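Local coordinates for BRAMP domain protein (Streptomyces davawensis, PDB 5MLD) that converts riboflavin-5'-phosphate (FMN) into 8-demethyl-8-aminoriboflavin-5'-phosphate, with glutamate as amino donor, on the way to the antibiotic roseoflavin, at residues R18-K27 and G173-R181. Residues are numbered along the deposited sequence; the frame is centred on the assembly and turned at random.
Sequences RSQTQGLIDK and GYIEGKGDR. With 8DP (8-demethyl-8-aminoriboflavin-5'-phosphate), chain I.
Gln20 sends CG off beside its backbone N, opposite the carbonyl carbon, and a single bend at chi2 (-67°) turns the amide from the first turn of helix 20-34 toward Tyr174 and Ile175 of the loop 173-181. There Gln20 OE1 accepts from Ile175 N at 2.9 Å in a nearly straight bond (N-H...O 171°), the donor tilted somewhat from the carbonyl plane. A water donates to the same OE1 and accepts from Glu176 N, so one side-chain oxygen serves two successive backbone amides, one directly and one through solvent. The CD1 of Ile175 reaches between the amide, 3.5 Å from Gln20 NE2, and the aliphatic part of Arg18, 3.5 Å from its CD.

Tyr174, its CG trans to the backbone N (chi1 179°), brings its ring up to the helix at Gly23, whose CA comes within 3.6 Å of CE2. Leu24 CD1 makes an off-centre CH-pi contact 4.1 Å from the ring centroid, and Gly179 CA sits over one face, toward the rim. Farther along, Lys27 NZ donates to Asp180 O at 3.0 Å, in the carbonyl plane on a lone pair; Asn186 of helix 183-205 also donates to that oxygen.

The helix start binds the flavin phosphate in this flavodoxin-like fold: Gln20 N donates to 8DP O2, while Thr21 N, Thr21 OG1 and the N-cap Ser19 OG all reach 8DP O1. Gln20 thus grips phosphate with its backbone and the loop with its side chain, an arrangement consistent with the loop's position being coupled to the phosphate site.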
loop_
_atom_site.group_PDB
_atom_site.type_symbol
_atom_site.label_atom_id
_atom_site.label_comp_id
_atom_site.label_asym_id
_atom_site.label_seq_id
_atom_site.Cartn_x
_atom_site.Cartn_y
_atom_site.Cartn_z
ATOM N N ARG A 18 -13.225 5.479 -26.081
ATOM C CA ARG A 18 -12.004 4.699 -26.213
ATOM C C ARG A 18 -11.292 4.601 -24.869
ATOM O O ARG A 18 -11.066 5.611 -24.201
ATOM C CB ARG A 18 -11.101 5.331 -27.269
ATOM C CG ARG A 18 -9.964 4.415 -27.691
ATOM C CD ARG A 18 -9.238 4.963 -28.917
ATOM N NE ARG A 18 -9.139 6.426 -28.910
ATOM C CZ ARG A 18 -8.310 7.132 -29.685
ATOM N NH1 ARG A 18 -7.486 6.510 -30.518
ATOM N NH2 ARG A 18 -8.298 8.463 -29.623
ATOM N N SER A 19 -10.937 3.380 -24.475
ATOM C CA SER A 19 -10.300 3.102 -23.192
ATOM C C SER A 19 -8.852 2.672 -23.405
ATOM O O SER A 19 -8.582 1.790 -24.232
ATOM C CB SER A 19 -11.090 2.016 -22.433
ATOM O OG SER A 19 -10.296 1.306 -21.481
ATOM N N GLN A 20 -7.928 3.298 -22.658
ATOM C CA GLN A 20 -6.522 2.883 -22.674
ATOM C C GLN A 20 -6.385 1.422 -22.246
ATOM O O GLN A 20 -5.653 0.642 -22.871
ATOM C CB GLN A 20 -5.678 3.783 -21.748
ATOM C CG GLN A 20 -5.903 5.311 -21.859
ATOM C CD GLN A 20 -5.460 5.892 -23.187
ATOM O OE1 GLN A 20 -4.318 5.701 -23.618
ATOM N NE2 GLN A 20 -6.375 6.604 -23.854
ATOM N N THR A 21 -7.068 1.050 -21.161
ATOM C CA THR A 21 -6.957 -0.292 -20.600
ATOM C C THR A 21 -7.424 -1.342 -21.593
ATOM O O THR A 21 -6.884 -2.459 -21.623
ATOM C CB THR A 21 -7.790 -0.401 -19.319
ATOM O OG1 THR A 21 -7.483 0.694 -18.457
ATOM C CG2 THR A 21 -7.475 -1.692 -18.581
ATOM N N GLN A 22 -8.421 -0.995 -22.412
ATOM C CA GLN A 22 -8.951 -1.928 -23.401
ATOM C C GLN A 22 -7.860 -2.439 -24.334
ATOM O O GLN A 22 -7.974 -3.550 -24.867
ATOM C CB GLN A 22 -10.074 -1.245 -24.194
ATOM C CG GLN A 22 -10.797 -2.168 -25.185
ATOM C CD GLN A 22 -11.584 -3.259 -24.481
ATOM O OE1 GLN A 22 -12.082 -3.063 -23.374
ATOM N NE2 GLN A 22 -11.695 -4.421 -25.121
ATOM N N GLY A 23 -6.802 -1.645 -24.555
ATOM C CA GLY A 23 -5.693 -2.117 -25.369
ATOM C C GLY A 23 -5.041 -3.372 -24.814
ATOM O O GLY A 23 -4.699 -4.283 -25.566
ATOM N N LEU A 24 -4.872 -3.444 -23.489
ATOM C CA LEU A 24 -4.327 -4.662 -22.891
ATOM C C LEU A 24 -5.304 -5.833 -23.027
ATOM O O LEU A 24 -4.888 -6.972 -23.294
ATOM C CB LEU A 24 -3.972 -4.419 -21.417
ATOM C CG LEU A 24 -2.751 -3.533 -21.159
ATOM C CD1 LEU A 24 -3.156 -2.046 -21.108
ATOM C CD2 LEU A 24 -2.006 -3.973 -19.911
ATOM N N ILE A 25 -6.597 -5.569 -22.848
ATOM C CA ILE A 25 -7.630 -6.592 -23.013
ATOM C C ILE A 25 -7.602 -7.143 -24.431
ATOM O O ILE A 25 -7.688 -8.364 -24.649
ATOM C CB ILE A 25 -9.013 -6.016 -22.660
ATOM C CG1 ILE A 25 -9.039 -5.481 -21.221
ATOM C CG2 ILE A 25 -10.124 -7.046 -22.904
ATOM C CD1 ILE A 25 -10.394 -4.917 -20.806
ATOM N N ASP A 26 -7.457 -6.254 -25.413
ATOM C CA ASP A 26 -7.445 -6.691 -26.805
ATOM C C ASP A 26 -6.273 -7.624 -27.108
ATOM O O ASP A 26 -6.380 -8.456 -28.016
ATOM C CB ASP A 26 -7.432 -5.471 -27.732
ATOM C CG ASP A 26 -8.772 -4.726 -27.733
ATOM O OD1 ASP A 26 -9.816 -5.337 -27.382
ATOM O OD2 ASP A 26 -8.788 -3.533 -28.101
ATOM N N LYS A 27 -5.155 -7.502 -26.385
ATOM C CA LYS A 27 -4.066 -8.473 -26.539
ATOM C C LYS A 27 -4.383 -9.797 -25.848
ATOM O O LYS A 27 -4.048 -10.876 -26.370
ATOM C CB LYS A 27 -2.755 -7.933 -25.961
ATOM C CG LYS A 27 -2.234 -6.611 -26.530
ATOM C CD LYS A 27 -1.596 -6.820 -27.872
ATOM C CE LYS A 27 -0.622 -5.687 -28.183
ATOM N NZ LYS A 27 -0.273 -5.693 -29.607
ATOM N N GLY A 173 -1.252 8.375 -22.039
ATOM C CA GLY A 173 -1.541 6.989 -21.736
ATOM C C GLY A 173 -1.079 6.002 -22.790
ATOM O O GLY A 173 -0.305 6.317 -23.696
ATOM N N TYR A 174 -1.615 4.786 -22.665
ATOM C CA TYR A 174 -1.211 3.645 -23.484
ATOM C C TYR A 174 -1.302 3.936 -24.980
ATOM O O TYR A 174 -0.439 3.508 -25.752
ATOM C CB TYR A 174 -2.107 2.477 -23.108
ATOM C CG TYR A 174 -1.920 1.152 -23.814
ATOM C CD1 TYR A 174 -1.096 0.163 -23.270
ATOM C CD2 TYR A 174 -2.648 0.846 -24.957
ATOM C CE1 TYR A 174 -0.962 -1.079 -23.891
ATOM C CE2 TYR A 174 -2.518 -0.392 -25.587
ATOM C CZ TYR A 174 -1.670 -1.350 -25.040
ATOM O OH TYR A 174 -1.541 -2.595 -25.652
ATOM N N ILE A 175 -2.336 4.666 -25.406
ATOM C CA ILE A 175 -2.575 4.862 -26.840
ATOM C C ILE A 175 -1.512 5.773 -27.445
ATOM O O ILE A 175 -0.739 5.357 -28.321
ATOM C CB ILE A 175 -3.997 5.392 -27.088
ATOM C CG1 ILE A 175 -5.010 4.292 -26.770
ATOM C CG2 ILE A 175 -4.160 5.855 -28.541
ATOM C CD1 ILE A 175 -6.458 4.751 -26.780
ATOM N N GLU A 176 -1.438 7.024 -26.979
ATOM C CA GLU A 176 -0.410 7.925 -27.492
ATOM C C GLU A 176 0.991 7.452 -27.152
ATOM O O GLU A 176 1.940 7.755 -27.889
ATOM C CB GLU A 176 -0.608 9.342 -26.949
ATOM C CG GLU A 176 -1.490 10.198 -27.816
ATOM C CD GLU A 176 -1.628 11.614 -27.280
ATOM O OE1 GLU A 176 -1.102 11.887 -26.180
ATOM O OE2 GLU A 176 -2.241 12.453 -27.978
ATOM N N GLY A 177 1.149 6.728 -26.040
ATOM C CA GLY A 177 2.434 6.225 -25.619
ATOM C C GLY A 177 2.886 4.973 -26.338
ATOM O O GLY A 177 3.979 4.468 -26.066
ATOM N N LYS A 178 2.051 4.477 -27.256
ATOM C CA LYS A 178 2.358 3.331 -28.129
ATOM C C LYS A 178 2.547 2.048 -27.326
ATOM O O LYS A 178 3.399 1.211 -27.641
ATOM C CB LYS A 178 3.580 3.603 -29.018
ATOM C CG LYS A 178 3.360 4.746 -30.020
ATOM C CD LYS A 178 4.603 5.035 -30.860
ATOM C CE LYS A 178 4.339 6.176 -31.849
ATOM N NZ LYS A 178 5.584 6.641 -32.543
ATOM N N GLY A 179 1.726 1.883 -26.294
ATOM C CA GLY A 179 1.824 0.715 -25.434
ATOM C C GLY A 179 1.497 -0.585 -26.143
ATOM O O GLY A 179 1.942 -1.642 -25.699
ATOM N N ASP A 180 0.743 -0.531 -27.248
ATOM C CA ASP A 180 0.492 -1.750 -28.007
ATOM C C ASP A 180 1.780 -2.388 -28.522
ATOM O O ASP A 180 1.777 -3.581 -28.838
ATOM C CB ASP A 180 -0.463 -1.473 -29.171
ATOM C CG ASP A 180 0.169 -0.638 -30.256
ATOM O OD1 ASP A 180 0.712 0.438 -29.932
ATOM O OD2 ASP A 180 0.152 -1.065 -31.427
ATOM N N ARG A 181 2.886 -1.637 -28.593
ATOM C CA ARG A 181 4.179 -2.176 -29.014
ATOM C C ARG A 181 5.214 -2.102 -27.889
ATOM O O ARG A 181 6.432 -2.081 -28.139
ATOM C CB ARG A 181 4.666 -1.454 -30.275
ATOM C CG ARG A 181 3.759 -1.745 -31.477
ATOM C CD ARG A 181 4.300 -1.202 -32.778
ATOM N NE ARG A 181 5.597 -1.783 -33.101
ATOM C CZ ARG A 181 5.768 -2.961 -33.694
ATOM N NH1 ARG A 181 4.725 -3.699 -34.052
ATOM N NH2 ARG A 181 6.988 -3.397 -33.937
HETATM C C4 8DP I . -4.965 6.780 -15.562
HETATM C C5 8DP I . -4.236 8.082 -15.209
HETATM C C8 8DP I . -7.511 10.004 -13.274
HETATM N N3 8DP I . -4.484 8.403 -10.913
HETATM C C2 8DP I . -5.769 5.859 -17.835
HETATM N N2 8DP I . -8.594 10.574 -14.036
HETATM N N1 8DP I . -4.315 8.226 -13.694
HETATM C C6 8DP I . -5.387 8.818 -13.110
HETATM O O6 8DP I . -6.217 8.072 -17.201
HETATM N N4 8DP I . -2.260 7.105 -13.478
HETATM C C12 8DP I . -5.457 8.926 -11.704
HETATM C C13 8DP I . -3.336 7.705 -12.911
HETATM C C14 8DP I . -3.427 7.791 -11.515
HETATM C C15 8DP I . -2.386 7.237 -10.758
HETATM C C16 8DP I . -1.305 6.597 -12.725
HETATM C C1 8DP I . -7.129 5.677 -18.517
HETATM C C3 8DP I . -6.042 6.797 -16.659
HETATM C C7 8DP I . -6.412 9.388 -13.907
HETATM C C9 8DP I . -7.563 10.092 -11.853
HETATM O O1 8DP I . -9.196 2.602 -19.681
HETATM P P1 8DP I . -8.980 4.095 -19.353
HETATM O O2 8DP I . -8.976 4.923 -20.686
HETATM O O3 8DP I . -10.042 4.624 -18.399
HETATM O O4 8DP I . -7.517 4.260 -18.688
HETATM O O5 8DP I . -5.278 4.613 -17.486
HETATM O O7 8DP I . -4.729 5.698 -14.991
HETATM C C10 8DP I . -8.732 10.756 -11.157
HETATM C C11 8DP I . -6.555 9.553 -11.095
HETATM O O8 8DP I . -2.415 7.275 -9.364
HETATM N N5 8DP I . -1.356 6.651 -11.381
HETATM O O9 8DP I . -0.178 5.952 -13.293
HETATM O O HOH W 1 -3.202 7.903 -24.991
#